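Local coordinates for protein NADPH-dependent aldehyde reductase YqhD (Escherichia coli, PDB 4QGS) that reduces a broad range of short-chain aldehydes, among them butanal, propanal and acrolein, to alcohols with NADPH, using one zinc ion per subunit, at residues Lys136-Ala141 / Ser176-Pro181; Leu186-Thr191 / Asn254-Ala259; Gln213-Pro218 / Ala313-Tyr318. One frame throughout, in Å; residues are numbered along the deposited sequence.

Contact 1: residues Lys136-Ala141 / Ser176-Pro181; sequences KEIKSA and SAHVQP
Ile138 packs against Ser176 and Val179. Its CG1 is anti to the carbonyl carbon (chi1 -66°), and from there CD1 reaches Ser176 CB and, at 3.8 Å, Val179 CG1; the isoleucine and valine side chains cross at about a right angle. The other branch, Ile138 CG2, passes Ser176 OG at 3.4 Å. The carbonyl of the same residue meets the imidazole of His178 at its edge, in the ring plane, where a weak hydrogen bond runs from His178 ND1 to Ile138 O over 3.4 Å. Next comes Lys139, whose backbone O sits 2.9 Å from His178 CE1, obliquely to the ring. Its side chain turns back to its own loop: Lys139 NZ forms a salt bridge with Glu137 OE1 at 2.9 Å and bonds to Glu137 O from above the carbonyl plane. Past Ser140, Ala141 CB lies 3.4 Å from His178 O and also packs on Val179 CG1. This is plain loop-to-loop packing in the N-terminal, cofactor-binding domain, the loops leading into strands 144-148 and 183-186, neighbours in its parallel sheet. Helix 106-119 backs both, with Ala117 touching Ile138 and Val179 and Ala116 touching Ala141.

Contact 2: residues Leu186-Thr191 / Asn254-Ala259; sequences LDPVYT and NVMWAA
Met256 points from helix 249-262 into the turn that follows strand 183-186 of the parallel, nucleotide-binding sheet, a seam between the cofactor and helical domains of an iron-containing alcohol dehydrogenase. The methionine stretches straight out, CG anti to the backbone N (chi1 -169°) and the chain extended beyond it, which carries SD and CE in among Leu186 at the strand end and Pro188 and Thr191 of the turn. Pro188 crosses it at about a right angle: Met256 SD is 3.6 Å from Pro188 N and touches the ring at CG and CD. Leu186 and Thr191 lie obliquely to it and both reach the terminal methyl, Leu186 through CB and Thr191 through CG2, each 3.9 Å from Met256 CE. Trp257, next on the helix, presents its indole edge to Leu186, Trp257 CZ3 to Leu186 CD2 4.3 Å, and meets Phe25 of strand 22-25. No hydrogen bond joins the segments. Within the turn, Val189 N donates to Asp187 OD1, an Asx turn, while OD2 accepts from Gly28 N outside it. Asp187 CB lies over one ring face of the NADP(+)-binding Tyr190, and Thr191 OG1 donates at 2.7 Å to a lone pair of Pro188 O, which also accepts from Thr191 N.

Contact 3: residues Gln213-Pro218 / Ala313-Tyr318; sequences QYVTKP and AKLLQY
Val215 and Lys314 bring the backbones closest, their CA atoms 5.1 Å apart, where an irregular loop passes helix 312-323. Val215 is the centre of an inverse gamma turn, with a weak bond from Thr216 N to Tyr214 O. That carbonyl also receives Lys314: bent at every torsion past the first (chi2 -54°, chi3 -68°, chi4 -73°), the lysine curls back to the loop and donates from NZ to a lone pair of Tyr214 O at 2.8 Å. Water 2 ties NZ to Lys217 O, and Asp225 of helix 222-244 adds a salt bridge. An alanine in place of Lys314 would probably leave Asp225 without its charged mate and Tyr214 O without this donor. Water 1 bridges Thr216 O and Lys314 N. Tyr214 brings CE2 to 3.9 Å from Tyr318 CB, Tyr318 CD1 meets its ring at the edge, in plane, and Tyr214 OH touches Gln317 CG at 3.6 Å. Tyr214 OH and Gln317 NE2 both hydrogen-bond Glu229 OE2. The side chains of Val215 and Leu315 cross at about a right angle, Val215 CG1 3.7 Å from Leu315 CD2. This joins the connection between helices 196-211 and 222-244 to helix 312-323 in the all-helical C-terminal domain characteristic of iron-containing alcohol dehydrogenases.

In the fold
The three contacts follow the two-domain plan of the enzyme. Contact 1 lies on the cofactor side, where the side chain of Val179 is about 6 Å from that of Gly160, an NADP(+)-binding residue. Contact 2 bridges the two domains beside the same pocket, the side chain of Thr191 lying about 6 Å from that of Thr149, another NADP(+)-binding residue. Contact 3 belongs to the helical side; its Tyr214 side chain is about 10 Å from that of His209, which binds the zinc together with Asp205, His278 and His292. Contacts 1 and 2 have centres 26 Å apart and follow one another along the chain, whereas the segments of contacts 2 and 3 alternate, with centres 27 Å apart. None of the three touches another.

Contact 1: residues Lys136-Ala141 / Ser176-Pro181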
loop_
_atom_site.group_PDB
_atom_site.type_symbol
_atom_site.label_atom_id
_atom_site.label_comp_id
_atom_site.label_asym_id
_atom_site.label_seq_id
_atom_site.Cartn_x
_atom_site.Cartn_y
_atom_site.Cartn_z
ATOM N N LYS A 136 9.365 -3.238 -16.949
ATOM C CA LYS A 136 10.396 -2.388 -17.547
ATOM C C LYS A 136 10.212 -2.208 -19.051
ATOM O O LYS A 136 10.654 -1.209 -19.625
ATOM C CB LYS A 136 11.786 -2.975 -17.275
ATOM C CG LYS A 136 12.599 -2.223 -16.232
ATOM C CD LYS A 136 12.581 -0.724 -16.483
ATOM C CE LYS A 136 12.945 0.052 -15.225
ATOM N NZ LYS A 136 12.697 1.512 -15.388
ATOM N N GLU A 137 9.556 -3.177 -19.680
ATOM C CA GLU A 137 9.447 -3.224 -21.132
ATOM C C GLU A 137 8.077 -2.794 -21.656
ATOM O O GLU A 137 7.796 -2.923 -22.845
ATOM C CB GLU A 137 9.769 -4.637 -21.631
ATOM C CG GLU A 137 11.163 -5.129 -21.251
ATOM C CD GLU A 137 12.264 -4.203 -21.744
ATOM O OE1 GLU A 137 12.071 -3.554 -22.793
ATOM O OE2 GLU A 137 13.327 -4.129 -21.091
ATOM N N ILE A 138 7.222 -2.292 -20.773
ATOM C CA ILE A 138 5.919 -1.801 -21.199
ATOM C C ILE A 138 6.085 -0.488 -21.970
ATOM O O ILE A 138 6.660 0.475 -21.463
ATOM C CB ILE A 138 4.972 -1.608 -19.994
ATOM C CG1 ILE A 138 4.651 -2.966 -19.357
ATOM C CG2 ILE A 138 3.687 -0.903 -20.421
ATOM C CD1 ILE A 138 4.038 -2.886 -17.963
ATOM N N LYS A 139 5.594 -0.469 -23.208
ATOM C CA LYS A 139 5.693 0.708 -24.075
ATOM C C LYS A 139 4.392 1.497 -24.113
ATOM O O LYS A 139 4.379 2.688 -24.426
ATOM C CB LYS A 139 6.073 0.303 -25.506
ATOM C CG LYS A 139 7.563 0.265 -25.787
ATOM C CD LYS A 139 8.241 -0.847 -25.030
ATOM C CE LYS A 139 9.731 -0.884 -25.295
ATOM N NZ LYS A 139 10.384 -1.980 -24.537
ATOM N N SER A 140 3.295 0.818 -23.814
ATOM C CA SER A 140 1.979 1.424 -23.906
ATOM C C SER A 140 0.988 0.600 -23.115
ATOM O O SER A 140 1.212 -0.583 -22.859
ATOM C CB SER A 140 1.516 1.520 -25.357
ATOM O OG SER A 140 1.091 0.247 -25.820
ATOM N N ALA A 141 -0.120 1.224 -22.747
ATOM C CA ALA A 141 -1.162 0.525 -22.020
ATOM C C ALA A 141 -2.509 1.143 -22.355
ATOM O O ALA A 141 -2.585 2.318 -22.737
ATOM C CB ALA A 141 -0.900 0.578 -20.526
ATOM N N SER A 176 5.333 0.637 -14.161
ATOM C CA SER A 176 5.451 1.230 -15.490
ATOM C C SER A 176 4.724 2.563 -15.587
ATOM O O SER A 176 3.543 2.660 -15.261
ATOM C CB SER A 176 4.915 0.277 -16.557
ATOM O OG SER A 176 4.873 0.919 -17.823
ATOM N N ALA A 177 5.430 3.581 -16.071
ATOM C CA ALA A 177 4.865 4.919 -16.239
ATOM C C ALA A 177 3.623 4.939 -17.137
ATOM O O ALA A 177 2.954 5.968 -17.255
ATOM C CB ALA A 177 5.925 5.864 -16.796
ATOM N N HIS A 178 3.317 3.808 -17.762
ATOM C CA HIS A 178 2.201 3.724 -18.693
ATOM C C HIS A 178 0.979 3.029 -18.101
ATOM O O HIS A 178 -0.131 3.226 -18.586
ATOM C CB HIS A 178 2.642 3.007 -19.972
ATOM C CG HIS A 178 3.598 3.805 -20.803
ATOM N ND1 HIS A 178 4.684 3.243 -21.440
ATOM C CD2 HIS A 178 3.629 5.125 -21.100
ATOM C CE1 HIS A 178 5.347 4.185 -22.088
ATOM N NE2 HIS A 178 4.725 5.336 -21.902
ATOM N N VAL A 179 1.180 2.223 -17.062
ATOM C CA VAL A 179 0.063 1.523 -16.426
ATOM C C VAL A 179 -0.464 2.335 -15.260
ATOM O O VAL A 179 -1.368 1.904 -14.544
ATOM C CB VAL A 179 0.456 0.125 -15.920
ATOM C CG1 VAL A 179 1.114 -0.665 -17.027
ATOM C CG2 VAL A 179 1.374 0.231 -14.707
ATOM N N GLN A 180 0.111 3.514 -15.064
ATOM C CA GLN A 180 -0.397 4.407 -14.041
ATOM C C GLN A 180 -1.737 4.963 -14.478
ATOM O O GLN A 180 -1.909 5.324 -15.641
ATOM C CB GLN A 180 0.563 5.555 -13.759
ATOM C CG GLN A 180 1.986 5.115 -13.613
ATOM C CD GLN A 180 2.741 5.965 -12.630
ATOM O OE1 GLN A 180 2.466 5.920 -11.428
ATOM N NE2 GLN A 180 3.708 6.729 -13.117
ATOM N N PRO A 181 -2.689 5.037 -13.541
ATOM C CA PRO A 181 -3.996 5.595 -13.898
ATOM C C PRO A 181 -3.913 7.057 -14.323
ATOM O O PRO A 181 -3.145 7.850 -13.764
ATOM C CB PRO A 181 -4.813 5.443 -12.604
ATOM C CG PRO A 181 -3.824 5.293 -11.522
ATOM C CD PRO A 181 -2.621 4.619 -12.133
#

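Contact 2: residues Leu186-Thr191 / Asn254-Ala259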
loop_
_atom_site.group_PDB
_atom_site.type_symbol
_atom_site.label_atom_id
_atom_site.label_comp_id
_atom_site.label_asym_id
_atom_site.label_seq_id
_atom_site.Cartn_x
_atom_site.Cartn_y
_atom_site.Cartn_z
ATOM N N LEU A 186 -10.955 9.996 -5.340
ATOM C CA LEU A 186 -10.801 9.738 -3.912
ATOM C C LEU A 186 -11.865 10.505 -3.135
ATOM O O LEU A 186 -11.723 11.703 -2.885
ATOM C CB LEU A 186 -9.402 10.161 -3.429
ATOM C CG LEU A 186 -8.191 9.237 -3.608
ATOM C CD1 LEU A 186 -8.046 8.755 -5.027
ATOM C CD2 LEU A 186 -6.920 9.986 -3.204
ATOM N N ASP A 187 -12.945 9.816 -2.772
ATOM C CA ASP A 187 -14.006 10.430 -1.997
ATOM C C ASP A 187 -14.020 9.798 -0.605
ATOM O O ASP A 187 -14.329 8.630 -0.461
ATOM C CB ASP A 187 -15.367 10.236 -2.700
ATOM C CG ASP A 187 -16.517 10.921 -1.973
ATOM O OD1 ASP A 187 -16.349 11.312 -0.794
ATOM O OD2 ASP A 187 -17.605 11.068 -2.584
ATOM N N PRO A 188 -13.674 10.576 0.422
ATOM C CA PRO A 188 -13.626 10.053 1.788
ATOM C C PRO A 188 -14.949 9.420 2.236
ATOM O O PRO A 188 -14.949 8.503 3.056
ATOM C CB PRO A 188 -13.302 11.296 2.615
ATOM C CG PRO A 188 -12.491 12.154 1.666
ATOM C CD PRO A 188 -13.160 11.954 0.335
ATOM N N VAL A 189 -16.063 9.894 1.689
ATOM C CA VAL A 189 -17.362 9.322 2.078
ATOM C C VAL A 189 -17.432 7.826 1.770
ATOM O O VAL A 189 -18.059 7.059 2.514
ATOM C CB VAL A 189 -18.527 10.053 1.383
ATOM C CG1 VAL A 189 -19.872 9.316 1.642
ATOM C CG2 VAL A 189 -18.586 11.496 1.853
ATOM N N TYR A 190 -16.774 7.394 0.694
ATOM C CA TYR A 190 -16.750 5.976 0.348
ATOM C C TYR A 190 -15.996 5.144 1.393
ATOM O O TYR A 190 -16.127 3.927 1.403
ATOM C CB TYR A 190 -16.114 5.735 -1.023
ATOM C CG TYR A 190 -16.851 6.351 -2.199
ATOM C CD1 TYR A 190 -18.174 6.768 -2.082
ATOM C CD2 TYR A 190 -16.216 6.516 -3.432
ATOM C CE1 TYR A 190 -18.847 7.329 -3.159
ATOM C CE2 TYR A 190 -16.892 7.075 -4.516
ATOM C CZ TYR A 190 -18.198 7.478 -4.372
ATOM O OH TYR A 190 -18.871 8.041 -5.439
ATOM N N THR A 191 -15.211 5.786 2.264
ATOM C CA THR A 191 -14.490 5.031 3.292
ATOM C C THR A 191 -15.311 4.851 4.574
ATOM O O THR A 191 -14.908 4.109 5.458
ATOM C CB THR A 191 -13.126 5.686 3.669
ATOM O OG1 THR A 191 -13.329 6.866 4.455
ATOM C CG2 THR A 191 -12.341 6.047 2.422
ATOM N N ASN A 254 -8.826 13.715 6.096
ATOM C CA ASN A 254 -7.424 13.848 6.484
ATOM C C ASN A 254 -6.727 12.500 6.475
ATOM O O ASN A 254 -5.577 12.398 6.060
ATOM C CB ASN A 254 -7.288 14.491 7.864
ATOM C CG ASN A 254 -7.367 16.000 7.806
ATOM O OD1 ASN A 254 -6.719 16.626 6.969
ATOM N ND2 ASN A 254 -8.152 16.591 8.697
ATOM N N VAL A 255 -7.412 11.451 6.925
ATOM C CA VAL A 255 -6.752 10.150 6.963
ATOM C C VAL A 255 -6.531 9.618 5.543
ATOM O O VAL A 255 -5.455 9.114 5.219
ATOM C CB VAL A 255 -7.555 9.144 7.818
ATOM C CG1 VAL A 255 -6.955 7.747 7.684
ATOM C CG2 VAL A 255 -7.541 9.606 9.257
ATOM N N MET A 256 -7.523 9.792 4.680
ATOM C CA MET A 256 -7.420 9.308 3.310
ATOM C C MET A 256 -6.301 10.025 2.546
ATOM O O MET A 256 -5.549 9.400 1.790
ATOM C CB MET A 256 -8.743 9.491 2.570
ATOM C CG MET A 256 -8.797 8.779 1.230
ATOM S SD MET A 256 -10.401 9.034 0.423
ATOM C CE MET A 256 -10.458 7.608 -0.651
ATOM N N TRP A 257 -6.199 11.334 2.744
ATOM C CA TRP A 257 -5.214 12.129 2.007
ATOM C C TRP A 257 -3.822 11.885 2.563
ATOM O O TRP A 257 -2.858 11.753 1.804
ATOM C CB TRP A 257 -5.573 13.623 2.048
ATOM C CG TRP A 257 -4.781 14.513 1.074
ATOM C CD1 TRP A 257 -4.252 15.751 1.344
ATOM C CD2 TRP A 257 -4.462 14.236 -0.302
ATOM N NE1 TRP A 257 -3.619 16.255 0.222
ATOM C CE2 TRP A 257 -3.734 15.343 -0.797
ATOM C CE3 TRP A 257 -4.713 13.159 -1.165
ATOM C CZ2 TRP A 257 -3.264 15.399 -2.110
ATOM C CZ3 TRP A 257 -4.253 13.223 -2.467
ATOM C CH2 TRP A 257 -3.534 14.342 -2.929
ATOM N N ALA A 258 -3.712 11.792 3.884
ATOM C CA ALA A 258 -2.437 11.421 4.497
ATOM C C ALA A 258 -1.946 10.056 4.014
ATOM O O ALA A 258 -0.764 9.896 3.684
ATOM C CB ALA A 258 -2.546 11.433 6.024
ATOM N N ALA A 259 -2.843 9.066 3.993
ATOM C CA ALA A 259 -2.477 7.719 3.586
ATOM C C ALA A 259 -2.049 7.708 2.125
ATOM O O ALA A 259 -1.122 6.996 1.731
ATOM C CB ALA A 259 -3.666 6.745 3.832
#

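Contact 3: residues Gln213-Pro218 / Ala313-Tyr318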
loop_
_atom_site.group_PDB
_atom_site.type_symbol
_atom_site.label_atom_id
_atom_site.label_comp_id
_atom_site.label_asym_id
_atom_site.label_seq_id
_atom_site.Cartn_x
_atom_site.Cartn_y
_atom_site.Cartn_z
ATOM N N GLN A 213 10.588 5.001 4.980
ATOM C CA GLN A 213 11.274 5.973 4.129
ATOM C C GLN A 213 11.789 7.180 4.905
ATOM O O GLN A 213 12.270 8.161 4.311
ATOM C CB GLN A 213 10.332 6.433 3.019
ATOM C CG GLN A 213 9.782 5.288 2.159
ATOM C CD GLN A 213 8.701 5.751 1.195
ATOM O OE1 GLN A 213 8.997 6.222 0.097
ATOM N NE2 GLN A 213 7.437 5.593 1.587
ATOM N N TYR A 214 11.709 7.122 6.227
ATOM C CA TYR A 214 12.044 8.282 7.046
ATOM C C TYR A 214 12.886 7.908 8.270
ATOM O O TYR A 214 13.852 8.596 8.589
ATOM C CB TYR A 214 10.758 9.019 7.471
ATOM C CG TYR A 214 10.939 10.002 8.607
ATOM C CD1 TYR A 214 11.638 11.200 8.420
ATOM C CD2 TYR A 214 10.422 9.735 9.871
ATOM C CE1 TYR A 214 11.806 12.092 9.467
ATOM C CE2 TYR A 214 10.584 10.622 10.926
ATOM C CZ TYR A 214 11.295 11.799 10.710
ATOM O OH TYR A 214 11.461 12.680 11.747
ATOM N N VAL A 215 12.543 6.826 8.962
ATOM C CA VAL A 215 13.329 6.452 10.127
ATOM C C VAL A 215 14.464 5.558 9.635
ATOM O O VAL A 215 14.423 4.327 9.728
ATOM C CB VAL A 215 12.487 5.766 11.209
ATOM C CG1 VAL A 215 13.338 5.505 12.443
ATOM C CG2 VAL A 215 11.309 6.668 11.560
ATOM N N THR A 216 15.475 6.215 9.080
ATOM C CA THR A 216 16.540 5.529 8.376
ATOM C C THR A 216 17.895 6.144 8.737
ATOM O O THR A 216 18.461 5.837 9.783
ATOM C CB THR A 216 16.326 5.588 6.850
ATOM O OG1 THR A 216 16.152 6.952 6.448
ATOM C CG2 THR A 216 15.083 4.796 6.451
ATOM N N LYS A 217 18.390 7.019 7.865
ATOM C CA LYS A 217 19.674 7.697 8.074
ATOM C C LYS A 217 19.537 9.157 7.690
ATOM O O LYS A 217 18.890 9.462 6.695
ATOM C CB LYS A 217 20.790 7.055 7.237
ATOM C CG LYS A 217 21.294 5.731 7.750
ATOM C CD LYS A 217 22.296 5.109 6.781
ATOM C CE LYS A 217 21.731 5.016 5.369
ATOM N NZ LYS A 217 22.675 4.350 4.433
ATOM N N PRO A 218 20.172 10.064 8.452
ATOM C CA PRO A 218 20.057 11.485 8.108
ATOM C C PRO A 218 20.854 11.837 6.856
ATOM O O PRO A 218 22.038 11.513 6.758
ATOM C CB PRO A 218 20.616 12.188 9.344
ATOM C CG PRO A 218 21.598 11.213 9.910
ATOM C CD PRO A 218 21.016 9.848 9.640
ATOM N N ALA A 313 20.075 8.567 14.790
ATOM C CA ALA A 313 19.769 9.967 14.527
ATOM C C ALA A 313 18.312 10.189 14.121
ATOM O O ALA A 313 17.664 11.099 14.626
ATOM C CB ALA A 313 20.704 10.515 13.450
ATOM N N LYS A 314 17.798 9.357 13.216
ATOM C CA LYS A 314 16.421 9.552 12.765
ATOM C C LYS A 314 15.417 9.082 13.817
ATOM O O LYS A 314 14.315 9.605 13.869
ATOM C CB LYS A 314 16.175 8.854 11.421
ATOM C CG LYS A 314 16.997 9.443 10.237
ATOM C CD LYS A 314 16.819 10.960 10.058
ATOM C CE LYS A 314 15.402 11.376 9.594
ATOM N NZ LYS A 314 15.134 11.054 8.162
ATOM N N LEU A 315 15.778 8.113 14.655
ATOM C CA LEU A 315 14.896 7.769 15.777
ATOM C C LEU A 315 14.758 8.943 16.745
ATOM O O LEU A 315 13.678 9.214 17.253
ATOM C CB LEU A 315 15.416 6.529 16.509
ATOM C CG LEU A 315 15.065 5.216 15.819
ATOM C CD1 LEU A 315 15.965 4.084 16.335
ATOM C CD2 LEU A 315 13.578 4.890 16.069
ATOM N N LEU A 316 15.855 9.659 16.995
ATOM C CA LEU A 316 15.792 10.818 17.875
ATOM C C LEU A 316 15.034 11.978 17.230
ATOM O O LEU A 316 14.312 12.723 17.903
ATOM C CB LEU A 316 17.215 11.273 18.253
ATOM C CG LEU A 316 17.964 10.295 19.155
ATOM C CD1 LEU A 316 19.444 10.680 19.211
ATOM C CD2 LEU A 316 17.365 10.294 20.539
ATOM N N GLN A 317 15.201 12.136 15.922
ATOM C CA GLN A 317 14.475 13.183 15.204
ATOM C C GLN A 317 12.979 12.878 15.220
ATOM O O GLN A 317 12.153 13.755 15.451
ATOM C CB GLN A 317 14.981 13.329 13.760
ATOM C CG GLN A 317 14.308 14.489 13.002
ATOM C CD GLN A 317 14.993 14.820 11.684
ATOM O OE1 GLN A 317 16.176 14.537 11.500
ATOM N NE2 GLN A 317 14.246 15.415 10.756
ATOM N N TYR A 318 12.648 11.614 14.978
ATOM C CA TYR A 318 11.274 11.135 15.022
ATOM C C TYR A 318 10.673 11.379 16.400
ATOM O O TYR A 318 9.552 11.878 16.519
ATOM C CB TYR A 318 11.259 9.648 14.642
ATOM C CG TYR A 318 9.999 8.853 14.928
ATOM C CD1 TYR A 318 8.884 8.970 14.114
ATOM C CD2 TYR A 318 9.964 7.925 15.962
ATOM C CE1 TYR A 318 7.733 8.209 14.345
ATOM C CE2 TYR A 318 8.818 7.152 16.206
ATOM C CZ TYR A 318 7.708 7.310 15.396
ATOM O OH TYR A 318 6.574 6.558 15.621
HETATM O O HOH W 1 19.604 7.545 11.692
HETATM O O HOH W 2 16.746 10.597 5.799
#